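Local coordinates for DUF3256 domain-containing protein (Porphyromonas gingivalis W83, PDB 2P3P), which is of unknown function, belongs to the DUF3256 family and carries a site at which a magnesium ion can bind, at residues I128-L133 and F187-L193; L150-Q156 and I168-V172. One frame throughout, in Å; residues are numbered along the deposited sequence.

Contact 1: I128-L133 and F187-L193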
loop_
_atom_site.group_PDB
_atom_site.type_symbol
_atom_site.label_atom_id
_atom_site.label_comp_id
_atom_site.label_asym_id
_atom_site.label_seq_id
_atom_site.Cartn_x
_atom_site.Cartn_y
_atom_site.Cartn_z
ATOM N N ILE A 128 -12.865 -1.482 11.580
ATOM C CA ILE A 128 -13.805 -2.019 10.609
ATOM C C ILE A 128 -15.122 -1.218 10.658
ATOM O O ILE A 128 -15.845 -1.147 9.658
ATOM C CB ILE A 128 -14.044 -3.539 10.790
ATOM C CG1 ILE A 128 -14.763 -4.134 9.578
ATOM C CG2 ILE A 128 -14.866 -3.833 12.087
ATOM C CD1 ILE A 128 -14.053 -3.967 8.237
ATOM N N GLU A 129 -15.455 -0.602 11.803
ATOM C CA GLU A 129 -16.728 0.107 11.911
ATOM C C GLU A 129 -16.790 1.336 11.025
ATOM O O GLU A 129 -17.893 1.815 10.701
ATOM C CB GLU A 129 -17.092 0.484 13.374
ATOM C CG GLU A 129 -16.193 1.564 14.026
ATOM C CD GLU A 129 -16.715 2.068 15.369
ATOM O OE1 GLU A 129 -17.826 1.649 15.836
ATOM O OE2 GLU A 129 -16.010 2.917 15.955
ATOM N N ASP A 130 -15.613 1.856 10.673
ATOM C CA ASP A 130 -15.512 2.952 9.701
ATOM C C ASP A 130 -16.092 2.620 8.327
ATOM O O ASP A 130 -16.332 3.536 7.532
ATOM C CB ASP A 130 -14.076 3.429 9.589
ATOM C CG ASP A 130 -13.559 3.974 10.911
ATOM O OD1 ASP A 130 -14.357 4.531 11.692
ATOM O OD2 ASP A 130 -12.358 3.838 11.154
ATOM N N PHE A 131 -16.319 1.335 8.066
ATOM C CA PHE A 131 -16.793 0.866 6.766
ATOM C C PHE A 131 -18.273 0.476 6.877
ATOM O O PHE A 131 -18.863 -0.105 5.937
ATOM C CB PHE A 131 -15.966 -0.344 6.301
ATOM C CG PHE A 131 -14.543 -0.030 5.996
ATOM C CD1 PHE A 131 -14.162 0.369 4.709
ATOM C CD2 PHE A 131 -13.574 -0.081 6.982
ATOM C CE1 PHE A 131 -12.852 0.684 4.414
ATOM C CE2 PHE A 131 -12.254 0.255 6.688
ATOM C CZ PHE A 131 -11.907 0.635 5.388
ATOM N N PHE A 132 -18.892 0.825 8.012
ATOM C CA PHE A 132 -20.296 0.486 8.185
ATOM C C PHE A 132 -21.206 1.483 7.470
ATOM O O PHE A 132 -20.920 2.692 7.406
ATOM C CB PHE A 132 -20.689 0.413 9.672
ATOM C CG PHE A 132 -20.103 -0.752 10.438
ATOM C CD1 PHE A 132 -19.326 -1.767 9.826
ATOM C CD2 PHE A 132 -20.344 -0.833 11.792
ATOM C CE1 PHE A 132 -18.811 -2.808 10.580
ATOM C CE2 PHE A 132 -19.823 -1.867 12.560
ATOM C CZ PHE A 132 -19.062 -2.855 11.956
ATOM N N LEU A 133 -22.324 0.972 6.945
ATOM C CA LEU A 133 -23.383 1.790 6.354
ATOM C C LEU A 133 -24.099 2.588 7.427
ATOM O O LEU A 133 -23.962 2.288 8.633
ATOM C CB LEU A 133 -24.426 0.887 5.665
ATOM C CG LEU A 133 -23.941 0.274 4.373
ATOM C CD1 LEU A 133 -24.882 -0.845 3.929
ATOM C CD2 LEU A 133 -23.740 1.366 3.314
ATOM N N PHE A 187 -25.093 -3.713 6.604
ATOM C CA PHE A 187 -24.264 -2.845 7.416
ATOM C C PHE A 187 -22.794 -2.653 6.965
ATOM O O PHE A 187 -22.211 -1.640 7.287
ATOM C CB PHE A 187 -24.347 -3.265 8.876
ATOM C CG PHE A 187 -23.518 -4.466 9.226
ATOM C CD1 PHE A 187 -22.183 -4.314 9.618
ATOM C CD2 PHE A 187 -24.064 -5.743 9.156
ATOM C CE1 PHE A 187 -21.440 -5.407 9.951
ATOM C CE2 PHE A 187 -23.313 -6.843 9.480
ATOM C CZ PHE A 187 -22.005 -6.690 9.846
ATOM N N LEU A 188 -22.225 -3.593 6.221
ATOM C CA LEU A 188 -20.831 -3.518 5.815
ATOM C C LEU A 188 -20.675 -3.052 4.367
ATOM O O LEU A 188 -21.094 -3.766 3.427
ATOM C CB LEU A 188 -20.205 -4.884 5.903
ATOM C CG LEU A 188 -18.711 -4.889 5.706
ATOM C CD1 LEU A 188 -18.002 -3.792 6.625
ATOM C CD2 LEU A 188 -18.184 -6.331 6.022
ATOM N N SER A 189 -20.087 -1.882 4.186
ATOM C CA SER A 189 -20.072 -1.229 2.885
ATOM C C SER A 189 -18.760 -1.515 2.191
ATOM O O SER A 189 -17.710 -1.446 2.801
ATOM C CB SER A 189 -20.208 0.305 2.998
ATOM O OG SER A 189 -19.923 0.954 1.756
ATOM N N PRO A 190 -18.809 -1.738 0.883
ATOM C CA PRO A 190 -17.609 -1.934 0.078
ATOM C C PRO A 190 -16.967 -0.626 -0.345
ATOM O O PRO A 190 -15.887 -0.649 -0.959
ATOM C CB PRO A 190 -18.141 -2.683 -1.146
ATOM C CG PRO A 190 -19.529 -2.168 -1.318
ATOM C CD PRO A 190 -20.016 -1.702 0.048
ATOM N N GLU A 191 -17.592 0.513 -0.054
ATOM C CA GLU A 191 -17.017 1.787 -0.494
ATOM C C GLU A 191 -15.656 2.090 0.181
ATOM O O GLU A 191 -15.523 2.039 1.397
ATOM C CB GLU A 191 -17.957 2.941 -0.192
ATOM C CG GLU A 191 -17.715 4.167 -1.033
ATOM C CD GLU A 191 -18.015 3.945 -2.514
ATOM O OE1 GLU A 191 -18.833 3.040 -2.834
ATOM O OE2 GLU A 191 -17.434 4.670 -3.353
ATOM N N PRO A 192 -14.644 2.413 -0.614
ATOM C CA PRO A 192 -13.342 2.739 0.008
ATOM C C PRO A 192 -13.361 4.032 0.740
ATOM O O PRO A 192 -14.143 4.904 0.363
ATOM C CB PRO A 192 -12.406 2.832 -1.208
ATOM C CG PRO A 192 -13.087 2.063 -2.267
ATOM C CD PRO A 192 -14.525 2.357 -2.086
ATOM N N LEU A 193 -12.508 4.163 1.764
ATOM C CA LEU A 193 -12.332 5.432 2.505
ATOM C C LEU A 193 -11.122 6.179 1.965
ATOM O O LEU A 193 -10.092 5.578 1.763
ATOM C CB LEU A 193 -12.095 5.174 4.005
ATOM C CG LEU A 193 -13.114 4.220 4.666
ATOM C CD1 LEU A 193 -12.681 3.851 6.089
ATOM C CD2 LEU A 193 -14.516 4.775 4.635
#
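With chi1 at -70°, Phe132 holds its CG beside its own backbone N, while Phe187, at chi1 78°, has its CG wedged between backbone N and carbonyl carbon; the two rings thereby run side by side and meet as a T-shaped (edge-to-face) pair. The CD1-CE1 edge of Phe187 stands over one face of Phe132, centroids 5.2 Å apart and planes at 88°, and the opposite face of Phe132 lies against CA of Glu129. A thin, flat ring suits this slot between the Glu129 backbone and the Phe187 edge, and Leu188 CD1 fits at its rim.

Phe131 sends its ring off at roughly a right angle to that of Phe132, toward Leu193 at the start of strand 193-197. Leu193 CD1 sits over its ring in a CH-pi contact, 3.6 Å from the ring centroid, and CG of the same leucine approaches CE1; a branched aliphatic chain can spread over an aromatic face in this manner. Leu133 extends the apolar surface, its CD2 lying 3.7 Å from Ser189 CB.

Between these groups the backbones are tied at two points. Ser189 N donates to Phe131 O at 2.8 Å, and Leu133 N donates to Phe187 O at 2.6 Å. Phe187 O also receives a CA-H...O contact from Phe132 CA, 3.0 Å away. Ser189 suits its turn because its OG accepts the N-H of Glu191 at 3.0 Å, while its carbonyl is bonded by Gln170 NE2. Tyr143 packs its ring obliquely against Phe187.

The arrangement is a single beta bridge, Phe132 with Leu188, joining the end of a 3-10 turn at 128-131 to an extended loop whose ST turn at Ser189 precedes strand 193-197.

Contact 2: L150-Q156 and I168-V172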
loop_
_atom_site.group_PDB
_atom_site.type_symbol
_atom_site.label_atom_id
_atom_site.label_comp_id
_atom_site.label_asym_id
_atom_site.label_seq_id
_atom_site.Cartn_x
_atom_site.Cartn_y
_atom_site.Cartn_z
ATOM N N LEU A 150 -15.801 -10.501 11.104
ATOM C CA LEU A 150 -15.351 -9.153 10.771
ATOM C C LEU A 150 -13.862 -8.973 11.077
ATOM O O LEU A 150 -13.260 -8.023 10.602
ATOM C CB LEU A 150 -16.185 -8.104 11.550
ATOM C CG LEU A 150 -17.626 -7.855 11.076
ATOM C CD1 LEU A 150 -18.304 -6.846 11.999
ATOM C CD2 LEU A 150 -17.689 -7.379 9.622
ATOM N N THR A 151 -13.296 -9.900 11.848
ATOM C CA THR A 151 -11.881 -9.866 12.248
ATOM C C THR A 151 -11.278 -11.238 11.931
ATOM O O THR A 151 -11.843 -12.249 12.340
ATOM C CB THR A 151 -11.776 -9.553 13.757
ATOM O OG1 THR A 151 -12.349 -8.263 14.030
ATOM C CG2 THR A 151 -10.331 -9.579 14.224
ATOM N N PRO A 152 -10.113 -11.310 11.253
ATOM C CA PRO A 152 -9.164 -10.233 10.903
ATOM C C PRO A 152 -9.741 -9.260 9.894
ATOM O O PRO A 152 -10.380 -9.658 8.931
ATOM C CB PRO A 152 -7.947 -10.992 10.334
ATOM C CG PRO A 152 -8.075 -12.342 10.874
ATOM C CD PRO A 152 -9.535 -12.623 10.905
ATOM N N SER A 153 -9.534 -7.973 10.141
ATOM C CA SER A 153 -10.148 -6.963 9.330
ATOM C C SER A 153 -9.205 -6.580 8.189
ATOM O O SER A 153 -8.663 -5.477 8.148
ATOM C CB SER A 153 -10.525 -5.761 10.173
ATOM O OG SER A 153 -11.391 -6.139 11.226
ATOM N N TYR A 154 -9.103 -7.466 7.209
ATOM C CA TYR A 154 -8.247 -7.226 6.042
ATOM C C TYR A 154 -8.660 -5.953 5.337
ATOM O O TYR A 154 -9.851 -5.660 5.179
ATOM C CB TYR A 154 -8.273 -8.413 5.074
ATOM C CG TYR A 154 -7.971 -9.753 5.704
ATOM C CD1 TYR A 154 -6.692 -10.058 6.111
ATOM C CD2 TYR A 154 -8.962 -10.720 5.874
ATOM C CE1 TYR A 154 -6.380 -11.278 6.682
ATOM C CE2 TYR A 154 -8.655 -11.959 6.467
ATOM C CZ TYR A 154 -7.361 -12.228 6.851
ATOM O OH TYR A 154 -6.990 -13.445 7.432
HETATM N N MSE A 155 -7.664 -5.168 4.956
HETATM C CA MSE A 155 -7.886 -3.943 4.203
HETATM C C MSE A 155 -6.768 -3.747 3.180
HETATM O O MSE A 155 -5.577 -3.969 3.452
HETATM C CB MSE A 155 -7.989 -2.699 5.121
HETATM C CG MSE A 155 -9.124 -2.762 6.144
HETATM SE SE MSE A 155 -8.883 -1.421 7.527
HETATM C CE MSE A 155 -10.170 -2.120 8.892
ATOM N N GLN A 156 -7.170 -3.357 1.978
ATOM C CA GLN A 156 -6.244 -3.089 0.889
ATOM C C GLN A 156 -6.134 -1.577 0.652
ATOM O O GLN A 156 -7.137 -0.869 0.457
ATOM C CB GLN A 156 -6.739 -3.764 -0.407
ATOM C CG GLN A 156 -5.784 -3.537 -1.586
ATOM C CD GLN A 156 -6.143 -4.369 -2.797
ATOM O OE1 GLN A 156 -7.258 -4.934 -2.883
ATOM N NE2 GLN A 156 -5.260 -4.382 -3.759
ATOM N N ILE A 168 -8.532 3.301 0.942
ATOM C CA ILE A 168 -8.427 2.008 1.627
ATOM C C ILE A 168 -9.785 1.337 1.612
ATOM O O ILE A 168 -10.795 1.965 1.953
ATOM C CB ILE A 168 -7.826 2.166 3.062
ATOM C CG1 ILE A 168 -7.560 0.795 3.741
ATOM C CG2 ILE A 168 -8.692 3.172 3.926
ATOM C CD1 ILE A 168 -6.837 0.941 5.100
ATOM N N ARG A 169 -9.800 0.059 1.242
ATOM C CA ARG A 169 -11.011 -0.716 1.082
ATOM C C ARG A 169 -10.899 -1.911 2.022
ATOM O O ARG A 169 -9.818 -2.514 2.130
ATOM C CB ARG A 169 -11.208 -1.187 -0.366
ATOM C CG ARG A 169 -10.146 -2.107 -0.894
ATOM C CD ARG A 169 -10.299 -2.471 -2.378
ATOM N NE ARG A 169 -10.275 -1.292 -3.254
ATOM C CZ ARG A 169 -10.939 -1.203 -4.412
ATOM N NH1 ARG A 169 -11.657 -2.216 -4.867
ATOM N NH2 ARG A 169 -10.868 -0.107 -5.133
ATOM N N GLN A 170 -11.973 -2.192 2.756
ATOM C CA GLN A 170 -12.050 -3.441 3.488
ATOM C C GLN A 170 -12.191 -4.591 2.506
ATOM O O GLN A 170 -12.900 -4.512 1.500
ATOM C CB GLN A 170 -13.120 -3.440 4.617
ATOM C CG GLN A 170 -14.598 -3.216 4.194
ATOM C CD GLN A 170 -15.251 -4.469 3.644
ATOM O OE1 GLN A 170 -14.757 -5.570 3.861
ATOM N NE2 GLN A 170 -16.293 -4.297 2.854
ATOM N N THR A 171 -11.473 -5.665 2.783
ATOM C CA THR A 171 -11.561 -6.850 1.948
ATOM C C THR A 171 -12.122 -8.019 2.753
ATOM O O THR A 171 -11.924 -9.170 2.364
ATOM C CB THR A 171 -10.216 -7.206 1.296
ATOM O OG1 THR A 171 -9.212 -7.328 2.300
ATOM C CG2 THR A 171 -9.736 -6.132 0.298
ATOM N N VAL A 172 -12.838 -7.723 3.845
ATOM C CA VAL A 172 -13.561 -8.733 4.625
ATOM C C VAL A 172 -14.756 -9.331 3.832
ATOM O O VAL A 172 -15.018 -10.541 3.866
ATOM C CB VAL A 172 -14.064 -8.125 6.001
ATOM C CG1 VAL A 172 -14.931 -9.114 6.756
ATOM C CG2 VAL A 172 -12.897 -7.664 6.869
HETATM O O HOH W 1 -7.870 0.027 -2.088
#
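Tyr154 O takes the N-H of Thr171 at 2.9 Å where the antiparallel hairpin of strands 155-159 and 165-170 opens into loops. Further into the hairpin, Met155 and Gln170 form a non-hydrogen-bonded pair, and Gln156 and Arg169 a hydrogen-bonded one, closed by N-H...O bonds both ways.

Met155, a selenomethionine, can be followed outward. Its CB meets Ile168 CG1 at 3.8 Å and Arg169 O at 3.5 Å; CG passes Gln170 CA at 4.0 Å; SE touches Ile168 CD1; and CE turns away from the opposite strand to lie 3.9 Å from Phe131 CE2. This long, unbranched chain suits a buried position crossed by an isoleucine. At the loop end, Val172 packs CG2 on Ser153 CA beside Leu150 O, with CG1 4.3 Å from Leu150 CD2. Ser153 centres an inverse gamma turn, its OG donating back to Leu150 O. Thr171 OG1 bonds to Ala103 O, satisfying a buried hydroxyl.

Gln156 and Arg169 run alongside each other, their aliphatic parts meeting at CB and CG. With chi3 at 59°, the Arg169 chain bends, and its NE donates to a water, 3.0 Å away, that in turn donates to Gln156 O.

How the contacts relate
Both contacts are partly buried, but contact 2 lies nearer the chain centre, about 13 Å against about 19 Å between centres. Phe131, Phe187, Leu188 and Leu193 are buried in contact 1, Met155, Gln170 and Val172 in contact 2, where Arg169 is exposed. Contact 2 passes from ladder pairing to loop packing; contact 1 joins the 3-10 segment 128-131 and what follows, through aromatic and leucine side chains, to the loop entering strand 193-197 of the same sheet. They meet where Leu193 N lies 2.8 Å from Ile168 O, probably a hydrogen bond. The side chains of Leu188 and Val172 lie about 8 Å and about 6 Å from that of Ser149, a magnesium-binding residue with no magnesium bound in this chain.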